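Local coordinates for protein beta-N-acetylhexosaminidase (Streptomyces plicatus, PDB 1JAK) that catalyses the hydrolytic removal of terminal non-reducing beta-linked N-acetylhexosamine residues from glycosides, probably by the substrate-assisted mechanism of family 20, at residues I251-G255 against F329-M333; Y399-Y404 against Y460-L466. All coordinates share one frame; numbering follows the deposited sequence.

Contact 1 (I251-G255 against F329-M333)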
ATOM      1  N   ILE A 251       2.491 -10.812 -11.047  1.00  6.93           N
ATOM      2  CA  ILE A 251       3.028 -12.124 -11.380  1.00  6.70           C
ATOM      3  C   ILE A 251       4.305 -11.700 -12.100  1.00  7.14           C
ATOM      4  O   ILE A 251       4.266 -11.228 -13.239  1.00  7.48           O
ATOM      5  CB  ILE A 251       2.125 -12.919 -12.339  1.00  7.45           C
ATOM      6  CG1 ILE A 251       0.827 -13.310 -11.625  1.00  8.85           C
ATOM      7  CG2 ILE A 251       2.863 -14.172 -12.819  1.00  6.55           C
ATOM      8  CD1 ILE A 251       1.032 -14.192 -10.409  1.00 11.69           C
ATOM      9  N   ASP A 252       5.433 -11.837 -11.413  1.00  7.04           N
ATOM     10  CA  ASP A 252       6.721 -11.414 -11.956  1.00  7.54           C
ATOM     11  C   ASP A 252       7.222 -12.277 -13.115  1.00  7.26           C
ATOM     12  O   ASP A 252       7.210 -13.504 -13.036  1.00  7.65           O
ATOM     13  CB  ASP A 252       7.763 -11.410 -10.832  1.00  7.42           C
ATOM     14  CG  ASP A 252       8.842 -10.365 -11.035  1.00  7.86           C
ATOM     15  OD1 ASP A 252       9.091  -9.973 -12.195  1.00  7.79           O
ATOM     16  OD2 ASP A 252       9.457  -9.944 -10.026  1.00  7.73           O
ATOM     17  N   MET A 253       7.672 -11.619 -14.182  1.00  7.56           N
ATOM     18  CA  MET A 253       8.195 -12.311 -15.360  1.00  7.87           C
ATOM     19  C   MET A 253       9.100 -11.367 -16.150  1.00  6.58           C
ATOM     20  O   MET A 253       8.918 -10.151 -16.111  1.00  7.22           O
ATOM     21  CB  MET A 253       7.037 -12.794 -16.241  1.00  8.59           C
ATOM     22  CG  MET A 253       6.064 -11.700 -16.637  1.00  9.80           C
ATOM     23  SD  MET A 253       4.657 -12.330 -17.585  1.00 10.66           S
ATOM     24  CE  MET A 253       3.619 -12.976 -16.253  1.00 11.43           C
ATOM     25  N   PRO A 254      10.097 -11.909 -16.876  1.00  6.96           N
ATOM     26  CA  PRO A 254      10.449 -13.324 -17.020  1.00  7.37           C
ATOM     27  C   PRO A 254      11.370 -13.807 -15.903  1.00  7.11           C
ATOM     28  O   PRO A 254      11.657 -14.999 -15.799  1.00  7.80           O
ATOM     29  CB  PRO A 254      11.124 -13.363 -18.386  1.00  7.59           C
ATOM     30  CG  PRO A 254      11.881 -12.076 -18.392  1.00  6.53           C
ATOM     31  CD  PRO A 254      10.885 -11.080 -17.808  1.00  8.71           C
ATOM     32  N   GLY A 255      11.840 -12.874 -15.080  1.00  7.83           N
ATOM     33  CA  GLY A 255      12.707 -13.237 -13.972  1.00  7.79           C
ATOM     34  C   GLY A 255      11.881 -13.512 -12.726  1.00  8.17           C
ATOM     35  O   GLY A 255      10.662 -13.342 -12.753  1.00  8.25           O
ATOM     36  N   PHE A 329      14.968 -10.252 -23.236  1.00 11.47           N
ATOM     37  CA  PHE A 329      14.085  -9.543 -22.314  1.00 11.02           C
ATOM     38  C   PHE A 329      13.180  -8.614 -23.120  1.00 11.89           C
ATOM     39  O   PHE A 329      11.964  -8.583 -22.919  1.00 10.91           O
ATOM     40  CB  PHE A 329      14.907  -8.722 -21.318  1.00 10.65           C
ATOM     41  CG  PHE A 329      14.076  -7.913 -20.359  1.00 12.18           C
ATOM     42  CD1 PHE A 329      13.500  -8.507 -19.240  1.00 11.08           C
ATOM     43  CD2 PHE A 329      13.877  -6.553 -20.572  1.00 11.74           C
ATOM     44  CE1 PHE A 329      12.741  -7.752 -18.343  1.00 12.45           C
ATOM     45  CE2 PHE A 329      13.120  -5.789 -19.684  1.00 12.22           C
ATOM     46  CZ  PHE A 329      12.552  -6.392 -18.566  1.00 11.11           C
ATOM     47  N   VAL A 330      13.776  -7.859 -24.039  1.00 11.32           N
ATOM     48  CA  VAL A 330      13.006  -6.940 -24.871  1.00 11.66           C
ATOM     49  C   VAL A 330      11.993  -7.704 -25.722  1.00 11.96           C
ATOM     50  O   VAL A 330      10.829  -7.313 -25.807  1.00 11.14           O
ATOM     51  CB  VAL A 330      13.929  -6.101 -25.791  1.00 10.84           C
ATOM     52  CG1 VAL A 330      13.089  -5.201 -26.694  1.00 11.50           C
ATOM     53  CG2 VAL A 330      14.872  -5.256 -24.948  1.00 12.13           C
ATOM     54  N   ALA A 331      12.430  -8.795 -26.345  1.00 11.47           N
ATOM     55  CA  ALA A 331      11.536  -9.601 -27.171  1.00 12.03           C
ATOM     56  C   ALA A 331      10.384 -10.142 -26.328  1.00 12.59           C
ATOM     57  O   ALA A 331       9.226 -10.113 -26.749  1.00 12.24           O
ATOM     58  CB  ALA A 331      12.306 -10.758 -27.810  1.00 11.23           C
ATOM     59  N   PHE A 332      10.710 -10.634 -25.135  1.00 10.70           N
ATOM     60  CA  PHE A 332       9.708 -11.183 -24.227  1.00 10.79           C
ATOM     61  C   PHE A 332       8.648 -10.146 -23.867  1.00 10.45           C
ATOM     62  O   PHE A 332       7.446 -10.411 -23.955  1.00 11.22           O
ATOM     63  CB  PHE A 332      10.376 -11.677 -22.939  1.00  9.77           C
ATOM     64  CG  PHE A 332       9.414 -12.265 -21.942  1.00 11.38           C
ATOM     65  CD1 PHE A 332       8.983 -13.583 -22.061  1.00 10.70           C
ATOM     66  CD2 PHE A 332       8.931 -11.495 -20.889  1.00 10.87           C
ATOM     67  CE1 PHE A 332       8.083 -14.130 -21.140  1.00 10.74           C
ATOM     68  CE2 PHE A 332       8.030 -12.031 -19.963  1.00 10.11           C
ATOM     69  CZ  PHE A 332       7.607 -13.350 -20.090  1.00  9.62           C
ATOM     70  N   MET A 333       9.092  -8.968 -23.452  1.00  9.93           N
ATOM     71  CA  MET A 333       8.159  -7.915 -23.070  1.00 10.64           C
ATOM     72  C   MET A 333       7.319  -7.424 -24.242  1.00 11.96           C
ATOM     73  O   MET A 333       6.166  -7.039 -24.062  1.00 11.09           O
ATOM     74  CB  MET A 333       8.909  -6.751 -22.421  1.00 10.85           C
ATOM     75  CG  MET A 333       9.448  -7.100 -21.040  1.00 11.86           C
ATOM     76  SD  MET A 333       8.127  -7.702 -19.953  1.00 11.80           S
ATOM     77  CE  MET A 333       8.882  -7.443 -18.325  1.00 10.45           C
TER
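Met-253 and the cis-proline Pro-254, in the loop that leaves strand 246-250 of the alpha/beta barrel, pack against Phe-329, Phe-332 and Met-333 on helix 326-342. The pyrrolidine ring is the centre of the contact. Pro-254 CB lies over the middle of the Phe-332 ring, 3.8 Å from the centroid and only 12° off the normal, a CH-pi contact suited to the compact, rigid ring of a proline. Pro-254 CD reaches the same ring at Phe-332 CD2 (3.7 Å) and also meets Phe-329 CE1 at 3.8 Å, so two aromatic side chains about one helical turn apart receive it. Phe-332 projects its ring toward the loop because CG stands anti to the backbone N (chi1 -180°).

In the barrel this loop follows the third strand, and the helix follows the fourth; the intervening segment carries Asp-319 and Glu-320 of the ligand pocket, and backbone hydrogen bonds from Ile-251 to His-315 and from Met-253 to Ile-316 join the two neighbouring strand ends. Met-253 comes to the rim of Phe-332, where Met-253 CG lies near the ring plane, 3.9 Å from Phe-332 CE2. The Met-253 sulfur makes a Met-aromatic contact at the same edge, with SD 5.2 Å from the ring centroid. An alanine in place of Phe-332 would remove the ring and would probably leave Pro-254 CB and the Met-253 sulfur without their aromatic partner, opening a gap between loop and helix. The flexible Met-333 bends at chi2 (-55°), which brings Met-333 CE back to within 3.5 Å of Met-253 O.

Contact 2 (Y399-Y404 against Y460-L466). With IFG ((2R,3R,4S,5R)-2-acetamido-3,4-dihydroxy-5-hydroxymethyl-piperidine), chain F.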
ATOM      1  N   TYR A 399      11.612   1.468   0.433  1.00  5.44           N
ATOM      2  CA  TYR A 399      11.633   0.016   0.578  1.00  6.03           C
ATOM      3  C   TYR A 399      11.635  -0.230   2.087  1.00  6.83           C
ATOM      4  O   TYR A 399      12.645  -0.017   2.763  1.00  7.76           O
ATOM      5  CB  TYR A 399      12.889  -0.560  -0.085  1.00  5.23           C
ATOM      6  CG  TYR A 399      12.661  -0.994  -1.516  1.00  5.80           C
ATOM      7  CD1 TYR A 399      11.801  -0.282  -2.356  1.00  5.10           C
ATOM      8  CD2 TYR A 399      13.289  -2.131  -2.028  1.00  6.17           C
ATOM      9  CE1 TYR A 399      11.565  -0.695  -3.664  1.00  5.79           C
ATOM     10  CE2 TYR A 399      13.060  -2.554  -3.338  1.00  6.19           C
ATOM     11  CZ  TYR A 399      12.193  -1.832  -4.146  1.00  5.90           C
ATOM     12  OH  TYR A 399      11.926  -2.260  -5.422  1.00  6.06           O
ATOM     13  N   LEU A 400      10.493  -0.666   2.613  1.00  6.65           N
ATOM     14  CA  LEU A 400      10.346  -0.885   4.047  1.00  6.35           C
ATOM     15  C   LEU A 400      11.134  -2.055   4.630  1.00  6.04           C
ATOM     16  O   LEU A 400      11.208  -2.202   5.848  1.00  7.46           O
ATOM     17  CB  LEU A 400       8.858  -1.018   4.393  1.00  6.69           C
ATOM     18  CG  LEU A 400       8.023   0.198   3.972  1.00  7.02           C
ATOM     19  CD1 LEU A 400       6.543  -0.119   4.117  1.00  7.48           C
ATOM     20  CD2 LEU A 400       8.395   1.417   4.823  1.00  7.04           C
ATOM     21  N   ASP A 401      11.717  -2.885   3.768  1.00  6.53           N
ATOM     22  CA  ASP A 401      12.519  -4.010   4.237  1.00  7.08           C
ATOM     23  C   ASP A 401      13.962  -3.576   4.479  1.00  6.21           C
ATOM     24  O   ASP A 401      14.762  -4.345   5.009  1.00  7.31           O
ATOM     25  CB  ASP A 401      12.500  -5.148   3.210  1.00  6.67           C
ATOM     26  CG  ASP A 401      13.131  -4.750   1.888  1.00  7.45           C
ATOM     27  OD1 ASP A 401      12.769  -3.682   1.356  1.00  7.56           O
ATOM     28  OD2 ASP A 401      13.983  -5.504   1.375  1.00  7.19           O
ATOM     29  N   MET A 402      14.301  -2.348   4.096  1.00  6.23           N
ATOM     30  CA  MET A 402      15.672  -1.878   4.278  1.00  6.90           C
ATOM     31  C   MET A 402      15.949  -1.469   5.723  1.00  7.61           C
ATOM     32  O   MET A 402      15.133  -0.809   6.365  1.00  7.71           O
ATOM     33  CB  MET A 402      15.971  -0.708   3.333  1.00  7.30           C
ATOM     34  CG  MET A 402      17.379  -0.739   2.733  1.00  7.99           C
ATOM     35  SD  MET A 402      17.702  -2.227   1.743  1.00  7.56           S
ATOM     36  CE  MET A 402      16.456  -2.056   0.455  1.00  7.79           C
ATOM     37  N   LYS A 403      17.103  -1.884   6.236  1.00  7.17           N
ATOM     38  CA  LYS A 403      17.492  -1.565   7.605  1.00  7.34           C
ATOM     39  C   LYS A 403      17.574  -0.066   7.868  1.00  7.56           C
ATOM     40  O   LYS A 403      17.937   0.712   6.985  1.00  8.44           O
ATOM     41  CB  LYS A 403      18.852  -2.191   7.926  1.00  6.86           C
ATOM     42  CG  LYS A 403      18.846  -3.708   7.977  1.00  7.42           C
ATOM     43  CD  LYS A 403      20.226  -4.236   8.348  1.00  9.95           C
ATOM     44  CE  LYS A 403      20.241  -5.756   8.402  1.00 12.37           C
ATOM     45  NZ  LYS A 403      21.588  -6.272   8.779  1.00 17.18           N
ATOM     46  N   TYR A 404      17.246   0.325   9.096  1.00  8.34           N
ATOM     47  CA  TYR A 404      17.302   1.724   9.510  1.00  9.23           C
ATOM     48  C   TYR A 404      18.763   2.104   9.733  1.00  9.60           C
ATOM     49  O   TYR A 404      19.195   3.209   9.389  1.00  9.87           O
ATOM     50  CB  TYR A 404      16.550   1.919  10.822  1.00  8.60           C
ATOM     51  CG  TYR A 404      15.094   1.537  10.773  1.00  9.52           C
ATOM     52  CD1 TYR A 404      14.150   2.387  10.200  1.00 10.14           C
ATOM     53  CD2 TYR A 404      14.655   0.336  11.329  1.00  8.77           C
ATOM     54  CE1 TYR A 404      12.799   2.054  10.189  1.00  9.75           C
ATOM     55  CE2 TYR A 404      13.309  -0.008  11.322  1.00  8.15           C
ATOM     56  CZ  TYR A 404      12.386   0.856  10.755  1.00 10.41           C
ATOM     57  OH  TYR A 404      11.049   0.541  10.781  1.00 10.34           O
ATOM     58  N   TYR A 460       7.241  -3.873  12.608  1.00  6.50           N
ATOM     59  CA  TYR A 460       8.498  -3.245  12.997  1.00  7.16           C
ATOM     60  C   TYR A 460       9.246  -2.600  11.831  1.00  7.59           C
ATOM     61  O   TYR A 460       9.892  -1.562  12.002  1.00  8.32           O
ATOM     62  CB  TYR A 460       9.402  -4.267  13.689  1.00  7.03           C
ATOM     63  CG  TYR A 460      10.729  -3.691  14.129  1.00 10.36           C
ATOM     64  CD1 TYR A 460      10.831  -2.910  15.280  1.00 14.02           C
ATOM     65  CD2 TYR A 460      11.877  -3.904  13.371  1.00 12.25           C
ATOM     66  CE1 TYR A 460      12.056  -2.350  15.663  1.00 15.37           C
ATOM     67  CE2 TYR A 460      13.097  -3.354  13.740  1.00 15.36           C
ATOM     68  CZ  TYR A 460      13.181  -2.581  14.883  1.00 16.27           C
ATOM     69  OH  TYR A 460      14.398  -2.042  15.234  1.00 21.28           O
ATOM     70  N   MET A 461       9.153  -3.204  10.649  1.00  6.78           N
ATOM     71  CA  MET A 461       9.833  -2.666   9.476  1.00  7.38           C
ATOM     72  C   MET A 461       8.962  -1.660   8.725  1.00  7.44           C
ATOM     73  O   MET A 461       9.475  -0.750   8.075  1.00  7.77           O
ATOM     74  CB  MET A 461      10.260  -3.802   8.539  1.00  7.72           C
ATOM     75  CG  MET A 461      11.327  -4.729   9.132  1.00  8.91           C
ATOM     76  SD  MET A 461      12.775  -3.850   9.780  1.00  9.09           S
ATOM     77  CE  MET A 461      13.569  -3.296   8.256  1.00 10.94           C
ATOM     78  N   ALA A 462       7.644  -1.808   8.825  1.00  6.66           N
ATOM     79  CA  ALA A 462       6.737  -0.890   8.142  1.00  6.67           C
ATOM     80  C   ALA A 462       6.607   0.433   8.897  1.00  7.59           C
ATOM     81  O   ALA A 462       6.525   1.496   8.284  1.00  7.74           O
ATOM     82  CB  ALA A 462       5.367  -1.534   7.973  1.00  7.58           C
ATOM     83  N   PHE A 463       6.584   0.363  10.226  1.00  8.04           N
ATOM     84  CA  PHE A 463       6.463   1.563  11.055  1.00  7.78           C
ATOM     85  C   PHE A 463       7.814   1.927  11.661  1.00  8.40           C
ATOM     86  O   PHE A 463       8.537   1.056  12.144  1.00  9.02           O
ATOM     87  CB  PHE A 463       5.438   1.337  12.171  1.00  6.77           C
ATOM     88  CG  PHE A 463       4.025   1.178  11.676  1.00  7.89           C
ATOM     89  CD1 PHE A 463       3.571  -0.047  11.192  1.00  7.41           C
ATOM     90  CD2 PHE A 463       3.151   2.259  11.685  1.00  8.53           C
ATOM     91  CE1 PHE A 463       2.265  -0.191  10.725  1.00  9.11           C
ATOM     92  CE2 PHE A 463       1.842   2.126  11.220  1.00  8.25           C
ATOM     93  CZ  PHE A 463       1.399   0.896  10.738  1.00  7.72           C
ATOM     94  N   PRO A 464       8.117   3.231  11.768  1.00  8.50           N
ATOM     95  CA  PRO A 464       7.334   4.418  11.405  1.00  7.82           C
ATOM     96  C   PRO A 464       7.461   5.047  10.013  1.00  7.78           C
ATOM     97  O   PRO A 464       7.004   6.172   9.818  1.00  9.35           O
ATOM     98  CB  PRO A 464       7.751   5.407  12.480  1.00  7.76           C
ATOM     99  CG  PRO A 464       9.239   5.159  12.524  1.00  7.67           C
ATOM    100  CD  PRO A 464       9.353   3.629  12.470  1.00  8.37           C
ATOM    101  N   ARG A 465       8.060   4.358   9.049  1.00  6.88           N
ATOM    102  CA  ARG A 465       8.211   4.946   7.719  1.00  5.13           C
ATOM    103  C   ARG A 465       6.955   4.912   6.842  1.00  5.54           C
ATOM    104  O   ARG A 465       6.798   5.746   5.946  1.00  6.42           O
ATOM    105  CB  ARG A 465       9.379   4.277   6.985  1.00  6.68           C
ATOM    106  CG  ARG A 465      10.736   4.564   7.630  1.00  6.38           C
ATOM    107  CD  ARG A 465      11.869   3.756   6.993  1.00  7.26           C
ATOM    108  NE  ARG A 465      11.674   2.318   7.171  1.00  6.87           N
ATOM    109  CZ  ARG A 465      12.596   1.397   6.908  1.00  7.65           C
ATOM    110  NH1 ARG A 465      13.790   1.752   6.453  1.00  7.22           N
ATOM    111  NH2 ARG A 465      12.321   0.113   7.101  1.00  6.72           N
ATOM    112  N   LEU A 466       6.058   3.966   7.107  1.00  6.05           N
ATOM    113  CA  LEU A 466       4.831   3.827   6.320  1.00  6.60           C
ATOM    114  C   LEU A 466       3.986   5.106   6.215  1.00  6.98           C
ATOM    115  O   LEU A 466       3.543   5.472   5.127  1.00  7.04           O
ATOM    116  CB  LEU A 466       3.973   2.687   6.888  1.00  7.13           C
ATOM    117  CG  LEU A 466       2.697   2.334   6.119  1.00  8.37           C
ATOM    118  CD1 LEU A 466       3.052   1.707   4.778  1.00  8.18           C
ATOM    119  CD2 LEU A 466       1.863   1.366   6.951  1.00  8.21           C
TER
HETATM  120  N1  IFG F 601      14.919  -6.340  -5.252  1.00  7.82           N
HETATM  121  C2  IFG F 601      13.885  -7.300  -5.717  1.00  7.93           C
HETATM  122  C3  IFG F 601      12.856  -7.781  -4.614  1.00  7.19           C
HETATM  123  C4  IFG F 601      13.491  -8.007  -3.226  1.00  7.77           C
HETATM  124  C5  IFG F 601      14.274  -6.751  -2.841  1.00  7.32           C
HETATM  125  C6  IFG F 601      14.930  -6.783  -1.464  1.00  7.71           C
HETATM  126  C7  IFG F 601      12.606  -5.462  -6.740  1.00  7.39           C
HETATM  127  C8  IFG F 601      11.803  -4.787  -7.821  1.00  6.95           C
HETATM  128  C9  IFG F 601      15.372  -6.401  -3.854  1.00  6.67           C
HETATM  129  N2  IFG F 601      13.143  -6.714  -6.855  1.00  6.65           N
HETATM  130  O7  IFG F 601      12.784  -4.820  -5.714  1.00  6.85           O
HETATM  131  O3  IFG F 601      12.228  -8.979  -5.050  1.00  6.78           O
HETATM  132  O4  IFG F 601      14.392  -9.111  -3.310  1.00  9.48           O
HETATM  133  O6  IFG F 601      15.182  -5.469  -0.979  1.00  6.35           O
HETATM  134  O   HOH W   1       9.539   1.774   8.973  1.00  5.96           O
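Arg-465, just after the cis-proline Pro-464, reaches into the loop 399-404 that follows the seventh strand of the barrel, a loop whose type I turn from Tyr-399 to Met-402 lines the ligand pocket. Arg-465 CB rests on Leu-400 CD2 at 3.7 Å, the aliphatic base of the arginine sliding past the leucine, which itself packs against Ala-462 and Leu-466. CG and CD then pass beside Tyr-404 CE1. A bend at chi3 (-63°) turns the end of the chain back beside the tyrosine ring: Arg-465 NE lies 3.2 Å from Tyr-404 CE1, NH2 stands over a face of the ring, and the two planes are 35° apart, so the groups overlap without stacking flat.

Arg-465 NE also donates to a water, 2.8 Å away, which in turn gives its protons to Tyr-404 OH and Met-461 O. At the tip, NH1 and NH2 both grip Met-402 O end-on, with Arg-465 NH1 2.9 Å from Met-402 O. Arg-465 NH2 gives a second, nearly straight bond to Met-461 O (3.1 Å, 177°). Arginine suits the place because its several N-H groups satisfy carbonyls of both segments at once and fix the rotation of the guanidinium. Tyr-404 completes the tie from the loop side: Tyr-404 OH donates to a lone pair of Tyr-460 O at 2.7 Å, and its ring edge is turned toward the face of Tyr-460 in an offset edge-to-face pair.

The turn brings Tyr-399, Asp-401 and Met-402 to the inhibitor, and two of them bond to it. Tyr-399 OH donates to the acetamide oxygen O7 of IFG at 2.7 Å, and the hydroxyl O6 of IFG donates to Asp-401 OD2 at 2.6 Å.

From the N terminus, the chain passes through the mixed sheet and enters the barrel, where strand 246-250 leads into the first segment of contact 1. Seventy-three residues later, helix 326-342 closes that loop, tying the third strand's exit to the helix after the fourth. Contact 2 begins only afterwards: the loop after strand 389-392 is met, 55 residues on, by helices 455-462 and 465-474, which follow the eighth strand. The two closures therefore stand in series, neither nesting nor crossing. They do not touch, their nearest atoms being about 9 Å apart and their centres 29 Å, yet each joins successive strand-and-helix units around the barrel that holds IFG.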